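Beta-glucosidase (Saccharopolyspora erythraea D, PDB 5M6G) probably hydrolyses terminal, non-reducing beta-D-glucosyl residues to release beta-D-glucose, as a two-domain glycoside hydrolase of family 3. Local coordinates at residues H232-G237 against Q253-I258; S279-E284 against T290-D295; G238-D243 against N247-E252; P180-A185 against P261-A266; K285-T290 against V307-D312. All coordinates share one frame; numbering follows the deposited sequence.

Contact 1 (H232-G237 against Q253-I258); sequences HYVGDG and QELREI. With SOR (sorbitol), chain L.
L255 of helix 252-259 reaches V234 and G235 with its two methyls, and these make up the apolar part of the contact. With CG anti to the backbone N (chi1 -175°), the fork of L255 swings out from the helix to the chain that leaves strand 229-233. Its CD2 meets CG1 of V234 at 4.3 Å, while CD1 rests 4.1 Å from CA of G235. A side chain at G235 would press on CD1 and also on the carbonyl O of V234, which explains the glycine.

The polar bonds lie on the ligand side of 232-237. OD2 of D236 accepts twice from H232. The ring ND1, 2.8 Å from OD2, donates close to the plane of the imidazole and arrives on the anti side of the carboxylate; the backbone N of H232, 3.1 Å from OD2, comes in above the carboxylate plane. The ND1 bond fixes the turn of the ring, and NE2 at its other edge meets O1 of sorbitol at 2.6 Å. With an alanine in place of H232, O1 would probably lose this partner and D236 OD2 would keep just the backbone half of its grip.

K231, D129, R192 and D310 also bond to the sorbitol, so this corner, entered by a cis peptide at H232, is the sorbitol pocket at the end of a strand in the TIM-barrel domain of family 3.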
# COMPACT_ATOMS: atom_id res chain seq x y z
N HIS A 232 8.05 4.46 2.46
CA HIS A 232 8.92 5.31 1.67
C HIS A 232 10.10 5.76 2.54
O HIS A 232 9.91 6.28 3.65
CB HIS A 232 8.17 6.54 1.14
CG HIS A 232 6.85 6.22 0.51
ND1 HIS A 232 5.71 5.98 1.24
CD2 HIS A 232 6.50 6.11 -0.80
CE1 HIS A 232 4.70 5.73 0.41
NE2 HIS A 232 5.15 5.81 -0.83
N TYR A 233 11.31 5.55 2.04
CA TYR A 233 12.54 5.81 2.77
C TYR A 233 12.90 7.30 2.77
O TYR A 233 13.11 7.86 1.70
CB TYR A 233 13.69 5.00 2.11
CG TYR A 233 14.99 5.10 2.86
CD1 TYR A 233 15.28 4.23 3.91
CD2 TYR A 233 15.93 6.08 2.55
CE1 TYR A 233 16.47 4.33 4.63
CE2 TYR A 233 17.12 6.20 3.28
CZ TYR A 233 17.38 5.31 4.30
OH TYR A 233 18.54 5.38 5.04
N VAL A 234 12.98 7.96 3.94
CA VAL A 234 12.63 7.42 5.25
C VAL A 234 12.02 8.56 6.06
O VAL A 234 12.38 9.72 5.87
CB VAL A 234 13.86 6.79 5.98
CG1 VAL A 234 15.03 7.78 6.07
CG2 VAL A 234 13.48 6.26 7.38
N GLY A 235 11.08 8.23 6.93
CA GLY A 235 10.42 9.23 7.76
C GLY A 235 9.12 9.76 7.21
O GLY A 235 8.65 10.80 7.69
N ASP A 236 8.52 9.09 6.22
CA ASP A 236 7.28 9.61 5.64
C ASP A 236 6.16 9.72 6.67
O ASP A 236 5.30 10.60 6.57
CB ASP A 236 6.86 8.76 4.43
CG ASP A 236 6.83 7.26 4.73
OD1 ASP A 236 7.39 6.80 5.75
OD2 ASP A 236 6.24 6.52 3.92
N GLY A 237 6.17 8.87 7.71
CA GLY A 237 5.16 8.94 8.76
C GLY A 237 5.44 9.97 9.84
O GLY A 237 4.65 10.14 10.77
N GLN A 253 18.66 10.53 15.99
CA GLN A 253 18.31 9.46 16.91
C GLN A 253 16.84 9.07 16.76
O GLN A 253 16.51 7.88 16.68
CB GLN A 253 18.60 9.86 18.35
CG GLN A 253 18.32 8.74 19.34
CD GLN A 253 18.57 9.14 20.78
OE1 GLN A 253 18.93 10.29 21.06
NE2 GLN A 253 18.37 8.20 21.69
N GLU A 254 15.93 10.05 16.72
CA GLU A 254 14.51 9.73 16.60
C GLU A 254 14.22 9.09 15.25
O GLU A 254 13.41 8.15 15.15
CB GLU A 254 13.65 10.99 16.78
CG GLU A 254 13.68 11.57 18.19
CD GLU A 254 13.01 12.95 18.30
OE1 GLU A 254 13.58 13.97 17.82
OE2 GLU A 254 11.91 13.00 18.87
N LEU A 255 14.86 9.58 14.19
CA LEU A 255 14.68 8.98 12.87
C LEU A 255 15.14 7.53 12.88
O LEU A 255 14.45 6.65 12.37
CB LEU A 255 15.43 9.79 11.82
CG LEU A 255 15.26 9.38 10.35
CD1 LEU A 255 13.87 9.77 9.86
CD2 LEU A 255 16.34 10.00 9.45
N ARG A 256 16.30 7.27 13.50
CA ARG A 256 16.85 5.93 13.53
C ARG A 256 16.07 5.01 14.46
O ARG A 256 15.98 3.80 14.19
CB ARG A 256 18.32 5.97 13.97
CG ARG A 256 19.24 6.60 12.94
CD ARG A 256 20.64 6.74 13.48
NE ARG A 256 21.61 6.96 12.41
CZ ARG A 256 22.21 5.98 11.74
NH1 ARG A 256 21.95 4.71 12.02
NH2 ARG A 256 23.08 6.28 10.78
N GLU A 257 15.52 5.54 15.55
CA GLU A 257 14.83 4.68 16.51
C GLU A 257 13.39 4.38 16.12
O GLU A 257 12.89 3.29 16.41
CB GLU A 257 14.88 5.30 17.91
CG GLU A 257 16.29 5.36 18.49
CD GLU A 257 16.30 5.88 19.91
OE1 GLU A 257 15.27 6.43 20.33
OE2 GLU A 257 17.35 5.75 20.58
N ILE A 258 12.71 5.32 15.46
CA ILE A 258 11.30 5.15 15.12
C ILE A 258 11.10 4.69 13.67
O ILE A 258 10.40 3.71 13.41
CB ILE A 258 10.52 6.45 15.40
CG1 ILE A 258 10.64 6.84 16.87
CG2 ILE A 258 9.05 6.28 14.98
CD1 ILE A 258 9.82 8.08 17.25
C1 SOR L . 3.82 5.60 -3.65
C2 SOR L . 3.26 4.99 -4.92
C3 SOR L . 3.17 6.08 -5.99
C4 SOR L . 2.30 5.63 -7.16
C5 SOR L . 1.71 6.79 -7.96
C6 SOR L . 0.60 6.25 -8.85
O1 SOR L . 3.43 4.84 -2.53
O2 SOR L . 4.11 3.95 -5.36
O3 SOR L . 4.46 6.37 -6.44
O4 SOR L . 3.05 4.80 -8.02
O5 SOR L . 1.21 7.82 -7.11
O6 SOR L . -0.23 7.30 -9.30

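Contact 2 (S279-E284 against T290-D295); sequences SSWNGE and TYLVND
T290, which sits beside the carboxylate of E284, has its carbonyl O gripped by two backbone donors, N294 N at 2.8 Å and D295 N at 3.0 Å from T290 O; the second bond marks a wider, pi-type turn at the start of helix 290-300. Against this helix start lies a tight beta hairpin with a two-residue loop: W281 to E284 form a type I' turn, closed by backbone bonds in both directions between its end residues, with G283 at a positive phi where a CB would jam against the preceding carbonyl O.

The apolar contact centres on W281. Its CG is anti to the backbone N (chi1 176°), which sends the indole toward the helix. There CE3 meets CD1 of L292 at 3.7 Å, the two side chains crossing at about a right angle, and CZ3 comes to the edge of the Y291 ring, 4.2 Å from CD2. The polar ends of both aromatic residues look elsewhere: W281 NE1 donates to I250 O, and Y291 OH bonds to E252 OE2. L255 touches both W281 and L292, so helix 252-259 adds to the same apolar cluster.

At the rim the link is by water. One molecule donates to OE1 of E284 at 2.5 Å and accepts from the backbone N of Y291, 3.3 Å away, joining hairpin to helix start. Within the turn, ND2 of N282 lies 3.2 Å above the plane of the W281 indole, offset toward the rim, while donating to I250 O.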
# COMPACT_ATOMS: atom_id res chain seq x y z
N SER A 279 9.12 13.23 1.09
CA SER A 279 9.25 14.10 2.26
C SER A 279 10.70 14.55 2.45
O SER A 279 11.61 14.15 1.72
CB SER A 279 8.72 13.39 3.50
OG SER A 279 9.45 12.21 3.78
N SER A 280 10.91 15.40 3.46
CA SER A 280 12.22 15.91 3.82
C SER A 280 12.57 15.50 5.25
O SER A 280 11.70 15.16 6.06
CB SER A 280 12.28 17.45 3.73
OG SER A 280 12.00 17.90 2.41
N TRP A 281 13.86 15.54 5.55
CA TRP A 281 14.35 15.34 6.91
C TRP A 281 15.09 16.61 7.30
O TRP A 281 16.11 16.96 6.68
CB TRP A 281 15.24 14.11 7.02
CG TRP A 281 15.82 13.95 8.41
CD1 TRP A 281 15.13 13.99 9.60
CD2 TRP A 281 17.20 13.74 8.76
NE1 TRP A 281 15.99 13.82 10.65
CE2 TRP A 281 17.27 13.67 10.17
CE3 TRP A 281 18.38 13.61 8.02
CZ2 TRP A 281 18.47 13.47 10.85
CZ3 TRP A 281 19.57 13.41 8.71
CH2 TRP A 281 19.61 13.34 10.10
N ASN A 282 14.54 17.32 8.29
CA ASN A 282 15.09 18.59 8.77
C ASN A 282 15.35 19.55 7.61
O ASN A 282 16.39 20.21 7.55
CB ASN A 282 16.35 18.36 9.60
CG ASN A 282 16.05 17.68 10.92
OD1 ASN A 282 14.96 17.83 11.48
ND2 ASN A 282 17.00 16.90 11.42
N GLY A 283 14.40 19.61 6.68
CA GLY A 283 14.48 20.52 5.56
C GLY A 283 15.27 20.02 4.37
O GLY A 283 15.32 20.73 3.35
N GLU A 284 15.89 18.85 4.45
CA GLU A 284 16.63 18.27 3.33
C GLU A 284 15.75 17.25 2.62
O GLU A 284 15.29 16.29 3.24
CB GLU A 284 17.92 17.60 3.81
CG GLU A 284 18.71 16.87 2.71
CD GLU A 284 19.80 15.94 3.25
OE1 GLU A 284 20.80 15.71 2.53
OE2 GLU A 284 19.66 15.43 4.38
N THR A 290 22.22 12.41 -0.11
CA THR A 290 23.31 11.46 -0.24
C THR A 290 23.55 10.73 1.08
O THR A 290 23.83 9.52 1.09
CB THR A 290 24.58 12.20 -0.68
OG1 THR A 290 24.30 12.97 -1.85
CG2 THR A 290 25.69 11.21 -1.01
N TYR A 291 23.42 11.43 2.20
CA TYR A 291 23.68 10.81 3.49
C TYR A 291 22.69 9.67 3.75
O TYR A 291 23.09 8.53 4.03
CB TYR A 291 23.62 11.84 4.62
CG TYR A 291 23.77 11.22 5.99
CD1 TYR A 291 24.95 10.58 6.35
CD2 TYR A 291 22.73 11.25 6.92
CE1 TYR A 291 25.10 9.99 7.59
CE2 TYR A 291 22.87 10.66 8.17
CZ TYR A 291 24.06 10.04 8.50
OH TYR A 291 24.21 9.45 9.73
N LEU A 292 21.39 9.95 3.65
CA LEU A 292 20.43 8.91 4.02
C LEU A 292 20.37 7.80 2.97
O LEU A 292 20.27 6.62 3.33
CB LEU A 292 19.04 9.52 4.25
CG LEU A 292 18.93 10.38 5.51
CD1 LEU A 292 17.50 10.87 5.71
CD2 LEU A 292 19.38 9.60 6.74
N VAL A 293 20.45 8.15 1.68
CA VAL A 293 20.26 7.14 0.64
C VAL A 293 21.56 6.39 0.37
O VAL A 293 21.60 5.16 0.36
CB VAL A 293 19.72 7.79 -0.65
CG1 VAL A 293 19.59 6.74 -1.75
CG2 VAL A 293 18.37 8.42 -0.40
N ASN A 294 22.66 7.12 0.13
CA ASN A 294 23.90 6.40 -0.15
C ASN A 294 24.60 5.97 1.12
O ASN A 294 24.95 4.79 1.27
CB ASN A 294 24.83 7.25 -1.01
CG ASN A 294 26.10 6.49 -1.37
OD1 ASN A 294 26.10 5.70 -2.32
ND2 ASN A 294 27.16 6.70 -0.60
N ASP A 295 24.81 6.89 2.06
CA ASP A 295 25.66 6.57 3.20
C ASP A 295 24.96 5.62 4.17
O ASP A 295 25.54 4.63 4.61
CB ASP A 295 26.09 7.86 3.92
CG ASP A 295 27.04 8.70 3.07
OD1 ASP A 295 27.46 8.24 1.99
OD2 ASP A 295 27.37 9.83 3.49
O HOH W 1 23.05 14.67 2.33

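Contact 3 (G238-D243 against N247-E252); sequences GTTGGD and NTEISE. With MG (magnesium ion), chain C.
T240 and N247 join the two segments by a straight backbone bond, T240 N to N247 O at 2.9 Å with 166° at the hydrogen. It is where a magnesium-binding loop folds back along strand 247-248, an outer strand of a small three-stranded mixed sheet. The same N247 O also faces CA of T239, 3.4 Å away, in a CA-H...O contact.

A second direct bond lies further out. T240 OG1 stands beside the backbone N (chi1 -57°) and donates to OE2 of E249 at 2.6 Å, meeting it on the anti side and somewhat out of the carboxylate plane. The hydroxyl is used twice, because one water donates to OG1 of T240 as well as to O of G238, while accepting from N of E249 at 2.8 Å. A second water pairs T240 O with N247, lying 2.9 Å from N of N247. Between them these waters serve four backbone groups that do not meet directly. The side-chain OG1 of T248 has its own acceptor outside the segments, G235 O, and N247 OD1 takes the N-H of G283.

The loop braces itself as well. T239 O accepts from G242 N across a type II beta turn, and T239 OG1 donates to D243 O at 2.7 Å, from above the carbonyl plane. D243 then binds magnesium through OD1 alone, at 2.1 Å; four waters and OD2 of D509 fill the other five places.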
# COMPACT_ATOMS: atom_id res chain seq x y z
N GLY A 238 6.57 10.67 9.73
CA GLY A 238 6.98 11.61 10.76
C GLY A 238 6.84 13.07 10.41
O GLY A 238 7.34 13.91 11.17
N THR A 239 6.19 13.42 9.30
CA THR A 239 6.16 14.81 8.87
C THR A 239 5.36 15.65 9.86
O THR A 239 4.40 15.19 10.47
CB THR A 239 5.57 14.95 7.47
OG1 THR A 239 4.22 14.44 7.44
CG2 THR A 239 6.42 14.22 6.44
N THR A 240 5.79 16.91 10.02
CA THR A 240 5.11 17.82 10.93
C THR A 240 3.67 18.01 10.50
O THR A 240 3.38 18.26 9.33
CB THR A 240 5.84 19.16 10.98
OG1 THR A 240 7.19 18.93 11.37
CG2 THR A 240 5.17 20.11 11.98
N GLY A 241 2.75 17.88 11.46
CA GLY A 241 1.34 17.99 11.18
C GLY A 241 0.74 16.86 10.38
O GLY A 241 -0.41 16.97 9.93
N GLY A 242 1.48 15.77 10.18
CA GLY A 242 1.01 14.72 9.29
C GLY A 242 0.77 15.20 7.88
O GLY A 242 -0.07 14.65 7.17
N ASP A 243 1.49 16.24 7.45
CA ASP A 243 1.34 16.76 6.09
C ASP A 243 2.04 15.83 5.11
O ASP A 243 3.24 15.57 5.25
CB ASP A 243 1.90 18.17 6.01
CG ASP A 243 1.54 18.87 4.71
OD1 ASP A 243 0.51 18.50 4.10
OD2 ASP A 243 2.27 19.80 4.30
N ASN A 247 7.72 17.80 5.96
CA ASN A 247 9.07 17.89 6.50
C ASN A 247 9.09 17.16 7.83
O ASN A 247 8.31 17.49 8.73
CB ASN A 247 9.49 19.36 6.65
CG ASN A 247 10.93 19.51 7.15
OD1 ASN A 247 11.74 18.60 7.03
ND2 ASN A 247 11.25 20.69 7.70
N THR A 248 9.97 16.17 7.95
CA THR A 248 10.10 15.41 9.19
C THR A 248 11.21 16.05 10.01
O THR A 248 12.39 15.93 9.69
CB THR A 248 10.38 13.95 8.89
OG1 THR A 248 9.23 13.38 8.26
CG2 THR A 248 10.69 13.19 10.16
N GLU A 249 10.82 16.75 11.08
CA GLU A 249 11.74 17.60 11.82
C GLU A 249 12.03 16.93 13.16
O GLU A 249 11.41 17.24 14.17
CB GLU A 249 11.13 18.98 12.00
CG GLU A 249 10.53 19.54 10.72
CD GLU A 249 9.86 20.89 10.95
OE1 GLU A 249 10.57 21.85 11.30
OE2 GLU A 249 8.61 20.98 10.80
N ILE A 250 12.96 15.98 13.14
CA ILE A 250 13.30 15.16 14.29
C ILE A 250 14.80 14.90 14.29
O ILE A 250 15.49 15.05 13.28
CB ILE A 250 12.53 13.81 14.31
CG1 ILE A 250 12.97 12.92 13.15
CG2 ILE A 250 11.01 14.03 14.25
CD1 ILE A 250 12.23 11.58 13.11
N SER A 251 15.32 14.50 15.45
CA SER A 251 16.74 14.20 15.55
C SER A 251 17.08 12.96 14.73
O SER A 251 16.22 12.15 14.38
CB SER A 251 17.13 13.97 17.00
OG SER A 251 16.55 12.76 17.46
N GLU A 252 18.38 12.81 14.42
CA GLU A 252 18.80 11.57 13.78
C GLU A 252 18.52 10.37 14.67
O GLU A 252 18.15 9.29 14.18
CB GLU A 252 20.28 11.63 13.41
CG GLU A 252 20.70 10.37 12.66
CD GLU A 252 22.05 10.50 12.00
OE1 GLU A 252 22.61 11.61 12.02
OE2 GLU A 252 22.52 9.48 11.45
MG MG C . -1.12 18.11 2.89
O HOH W 2 8.22 16.46 12.14
O HOH W 3 5.35 18.84 7.27
O HOH W 4 0.24 17.34 1.50
O HOH W 5 -2.73 17.80 1.67
O HOH W 6 -2.42 19.10 4.18
O HOH W 7 -1.04 19.98 1.88

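Contact 4 (P180-A185 against P261-A266); sequences PCVCVA and PPFREA
The phenyl ring of F263 carries CG2 of V182 on one face, almost exactly over its centre: the methyl is 3.6 Å from the ring centroid and 14° off the normal, a well-formed CH-pi contact. The valine's chi1 of -55° sets CG2 between its backbone N and carbonyl carbon, and this brings the methyl over the ring. Y233 meets the same ring edge-to-face, so F263 links two neighbouring parts of the chain.

P262 supplies the rest of the helix side. Its CB lies 3.7 Å from CB of V182, and its CG, at the puckered corner of the pyrrolidine, takes CG2 of V184 at 3.9 Å, with those two side chains crossing at about a right angle. V182 and V184 can both face the helix because the residues alternating with them, C181 and C183, turn the other way; their disulfide, SG of C181 to SG of C183 at 2.1 Å, closes a small ring across V182. C181 packs against H232 and C183 against D236.

In the TIM-barrel domain this is loop-to-helix packing: the segment after strand 176-177 lies against helix 261-268, while backbone bonds from P180 and V182 to K231, which itself binds the sorbitol, fasten it to strand 229-233 beside the sorbitol pocket.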
# COMPACT_ATOMS: atom_id res chain seq x y z
N PRO A 180 5.65 -3.47 0.69
CA PRO A 180 4.76 -2.73 1.60
C PRO A 180 5.22 -1.33 2.00
O PRO A 180 6.43 -1.06 2.05
CB PRO A 180 4.75 -3.62 2.84
CG PRO A 180 6.15 -4.17 2.89
CD PRO A 180 6.46 -4.47 1.41
N CYS A 181 4.27 -0.45 2.29
CA CYS A 181 4.58 0.75 3.07
C CYS A 181 5.01 0.31 4.46
O CYS A 181 4.20 -0.25 5.21
CB CYS A 181 3.38 1.70 3.17
SG CYS A 181 3.75 3.49 3.60
N VAL A 182 6.28 0.53 4.81
CA VAL A 182 6.79 0.31 6.15
C VAL A 182 6.82 1.62 6.93
O VAL A 182 7.43 1.70 8.01
CB VAL A 182 8.16 -0.38 6.12
CG1 VAL A 182 8.07 -1.69 5.32
CG2 VAL A 182 9.24 0.54 5.53
N CYS A 183 6.18 2.66 6.39
CA CYS A 183 5.91 3.91 7.08
C CYS A 183 5.36 3.67 8.48
O CYS A 183 4.47 2.85 8.67
CB CYS A 183 4.91 4.72 6.24
SG CYS A 183 3.38 3.81 5.62
N VAL A 184 5.90 4.41 9.44
CA VAL A 184 5.42 4.41 10.82
C VAL A 184 4.63 5.71 10.99
O VAL A 184 5.22 6.78 11.14
CB VAL A 184 6.57 4.31 11.82
CG1 VAL A 184 6.05 4.35 13.23
CG2 VAL A 184 7.36 3.03 11.57
N ALA A 185 3.31 5.62 10.97
CA ALA A 185 2.46 6.81 10.94
C ALA A 185 2.32 7.35 12.36
O ALA A 185 1.69 6.72 13.22
CB ALA A 185 1.10 6.49 10.34
N PRO A 261 13.93 1.37 11.67
CA PRO A 261 14.00 -0.08 11.96
C PRO A 261 13.20 -0.93 10.98
O PRO A 261 13.66 -2.03 10.62
CB PRO A 261 13.45 -0.19 13.39
CG PRO A 261 13.89 1.10 14.01
CD PRO A 261 13.67 2.12 12.91
N PRO A 262 12.00 -0.51 10.55
CA PRO A 262 11.29 -1.35 9.57
C PRO A 262 12.04 -1.53 8.26
O PRO A 262 11.92 -2.58 7.63
CB PRO A 262 9.97 -0.61 9.36
CG PRO A 262 9.75 0.10 10.66
CD PRO A 262 11.13 0.59 11.01
N PHE A 263 12.84 -0.55 7.85
CA PHE A 263 13.68 -0.74 6.68
C PHE A 263 14.76 -1.78 6.94
O PHE A 263 15.04 -2.62 6.08
CB PHE A 263 14.28 0.59 6.23
CG PHE A 263 13.28 1.48 5.58
CD1 PHE A 263 12.90 1.26 4.25
CD2 PHE A 263 12.66 2.50 6.30
CE1 PHE A 263 11.95 2.07 3.65
CE2 PHE A 263 11.70 3.30 5.71
CZ PHE A 263 11.34 3.09 4.38
N ARG A 264 15.38 -1.74 8.13
CA ARG A 264 16.39 -2.74 8.48
C ARG A 264 15.82 -4.15 8.41
O ARG A 264 16.44 -5.06 7.84
CB ARG A 264 16.94 -2.45 9.88
CG ARG A 264 18.33 -2.95 10.15
CD ARG A 264 18.75 -2.70 11.61
NE ARG A 264 18.90 -1.28 11.94
CZ ARG A 264 20.02 -0.60 11.77
NH1 ARG A 264 21.09 -1.20 11.26
NH2 ARG A 264 20.09 0.69 12.11
N GLU A 265 14.62 -4.35 8.98
CA GLU A 265 13.98 -5.66 8.94
C GLU A 265 13.63 -6.08 7.52
O GLU A 265 13.76 -7.25 7.16
CB GLU A 265 12.71 -5.65 9.80
CG GLU A 265 12.94 -6.10 11.23
CD GLU A 265 13.37 -7.55 11.31
OE1 GLU A 265 12.53 -8.44 11.04
OE2 GLU A 265 14.56 -7.79 11.62
N ALA A 266 13.14 -5.14 6.70
CA ALA A 266 12.79 -5.51 5.33
C ALA A 266 14.04 -5.93 4.57
O ALA A 266 14.01 -6.90 3.80
CB ALA A 266 12.10 -4.34 4.63

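Contact 5 (K285-T290 against V307-D312); sequences KLHAST and VVSDYD. With SOR (sorbitol), chain L.
The sorbitol pocket of the TIM-barrel domain is backed here by H287, which holds segment S309-Y311 from behind. NE2 of H287 accepts the backbone N-H of D310 at 3.1 Å, with 163° at the hydrogen and the donor close to the ring plane. The ring arrives edge on: CD2 lies 3.6 Å from CB of S309, and CE1 is 4.0 Å from CB of D310. The other ring nitrogen, ND1, makes a weak hydrogen bond to S277 O, which is consistent with a proton on ND1 and a lone pair on NE2. A leucine in place of H287 would probably leave the buried N-H of D310 without its acceptor and let the segment shift behind the ligand.

The 3-10 turn at 286-288 presents the histidine, and S289, just past this turn, caps helix 290-300 through L292 N. S309 OG donates to O of D310 at 2.8 Å and also pairs with M340 N, tying the segment to the next strand.

D310 has CG anti to the backbone N (chi1 -151°), which turns its carboxylate away from H287 and into the pocket; carboxylate and imidazole planes stand 35° apart. H287 is thus a second-shell residue that positions a sorbitol-binding one through its main chain. Two donors meet at OD1 of D310: the N-H of Y311, on the anti side at 2.6 Å, and the hydroxyl O3 of sorbitol, only 2.5 Å from OD1.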
# COMPACT_ATOMS: atom_id res chain seq x y z
N LYS A 285 15.53 17.46 1.31
CA LYS A 285 14.72 16.52 0.53
C LYS A 285 15.34 15.13 0.52
O LYS A 285 16.54 14.98 0.29
CB LYS A 285 14.58 17.02 -0.91
CG LYS A 285 13.72 18.26 -1.10
CD LYS A 285 12.24 17.93 -1.05
CE LYS A 285 11.38 19.19 -1.16
NZ LYS A 285 9.91 18.87 -1.20
N LEU A 286 14.52 14.11 0.77
CA LEU A 286 15.05 12.75 0.79
C LEU A 286 15.66 12.37 -0.56
O LEU A 286 16.72 11.73 -0.61
CB LEU A 286 13.96 11.75 1.20
CG LEU A 286 14.08 11.23 2.64
CD1 LEU A 286 15.30 10.32 2.84
CD2 LEU A 286 14.11 12.37 3.65
N HIS A 287 15.04 12.81 -1.66
CA HIS A 287 15.55 12.49 -3.00
C HIS A 287 16.87 13.18 -3.34
O HIS A 287 17.44 12.88 -4.39
CB HIS A 287 14.50 12.82 -4.04
CG HIS A 287 13.46 11.74 -4.18
ND1 HIS A 287 12.47 11.54 -3.25
CD2 HIS A 287 13.32 10.76 -5.11
CE1 HIS A 287 11.73 10.50 -3.61
NE2 HIS A 287 12.23 10.01 -4.73
N ALA A 288 17.37 14.07 -2.49
CA ALA A 288 18.71 14.61 -2.67
C ALA A 288 19.65 14.24 -1.53
O ALA A 288 20.77 14.76 -1.48
CB ALA A 288 18.67 16.14 -2.83
N SER A 289 19.23 13.35 -0.63
CA SER A 289 20.00 13.09 0.59
C SER A 289 21.02 12.00 0.31
O SER A 289 20.76 10.81 0.48
CB SER A 289 19.09 12.71 1.75
OG SER A 289 19.87 12.38 2.89
N THR A 290 22.22 12.41 -0.11
CA THR A 290 23.31 11.46 -0.24
C THR A 290 23.55 10.73 1.08
O THR A 290 23.83 9.52 1.09
CB THR A 290 24.58 12.20 -0.68
OG1 THR A 290 24.30 12.97 -1.85
CG2 THR A 290 25.69 11.21 -1.01
N VAL A 307 17.26 0.87 -5.61
CA VAL A 307 16.66 2.06 -5.02
C VAL A 307 15.91 2.82 -6.11
O VAL A 307 16.51 3.28 -7.09
CB VAL A 307 17.71 2.95 -4.35
CG1 VAL A 307 17.04 4.19 -3.76
CG2 VAL A 307 18.46 2.17 -3.30
N VAL A 308 14.59 2.97 -5.94
CA VAL A 308 13.75 3.63 -6.93
C VAL A 308 13.20 4.92 -6.34
O VAL A 308 12.91 4.99 -5.14
CB VAL A 308 12.63 2.69 -7.42
CG1 VAL A 308 11.69 2.31 -6.28
CG2 VAL A 308 11.87 3.30 -8.59
N SER A 309 13.08 5.94 -7.18
CA SER A 309 12.46 7.19 -6.76
C SER A 309 10.94 7.04 -6.66
O SER A 309 10.35 6.08 -7.17
CB SER A 309 12.79 8.32 -7.75
OG SER A 309 11.89 8.35 -8.84
N ASP A 310 10.30 8.00 -5.99
CA ASP A 310 8.86 8.13 -6.09
C ASP A 310 8.51 8.87 -7.39
O ASP A 310 9.39 9.31 -8.14
CB ASP A 310 8.28 8.84 -4.86
CG ASP A 310 6.83 8.41 -4.55
OD1 ASP A 310 6.08 8.03 -5.49
OD2 ASP A 310 6.44 8.46 -3.36
N TYR A 311 7.21 9.00 -7.63
CA TYR A 311 6.67 9.37 -8.94
C TYR A 311 6.90 10.85 -9.20
O TYR A 311 6.38 11.70 -8.47
CB TYR A 311 5.18 9.03 -8.93
CG TYR A 311 4.42 9.14 -10.23
CD1 TYR A 311 3.72 10.31 -10.55
CD2 TYR A 311 4.31 8.05 -11.09
CE1 TYR A 311 2.97 10.39 -11.72
CE2 TYR A 311 3.56 8.13 -12.26
CZ TYR A 311 2.90 9.29 -12.58
OH TYR A 311 2.16 9.35 -13.74
N ASP A 312 7.67 11.16 -10.26
CA ASP A 312 8.09 12.54 -10.56
C ASP A 312 8.66 13.22 -9.32
O ASP A 312 8.46 14.41 -9.09
CB ASP A 312 6.94 13.37 -11.15
CG ASP A 312 6.53 12.91 -12.54
OD1 ASP A 312 7.34 12.26 -13.23
OD2 ASP A 312 5.39 13.21 -12.96
C1 SOR L . 3.82 5.60 -3.65
C2 SOR L . 3.26 4.99 -4.92
C3 SOR L . 3.17 6.08 -5.99
C4 SOR L . 2.30 5.63 -7.16
C5 SOR L . 1.71 6.79 -7.96
C6 SOR L . 0.60 6.25 -8.85
O1 SOR L . 3.43 4.84 -2.53
O2 SOR L . 4.11 3.95 -5.36
O3 SOR L . 4.46 6.37 -6.44
O4 SOR L . 3.05 4.80 -8.02
O5 SOR L . 1.21 7.82 -7.11
O6 SOR L . -0.23 7.30 -9.30

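Along the chain, contact 4 opens first, at 180-185, and spans the longest loop, closing at 261-266. Contact 1 is nested inside it, and contact 3 inside contact 1, so the excursion after strand 229-233 is fastened through strand 247-248 and helix 252-259 before helix 261-268 is reached. Contacts 2 and 5 follow in series and cross each other, sharing T290: the first joins the 281-284 hairpin to helix 290-300, the second the turn after it to segment 307-312. Cross-ties bind the groups: strands 247-248 and 280-281 pair between contacts 3 and 2, and contacts 1 and 5 meet at the sorbitol.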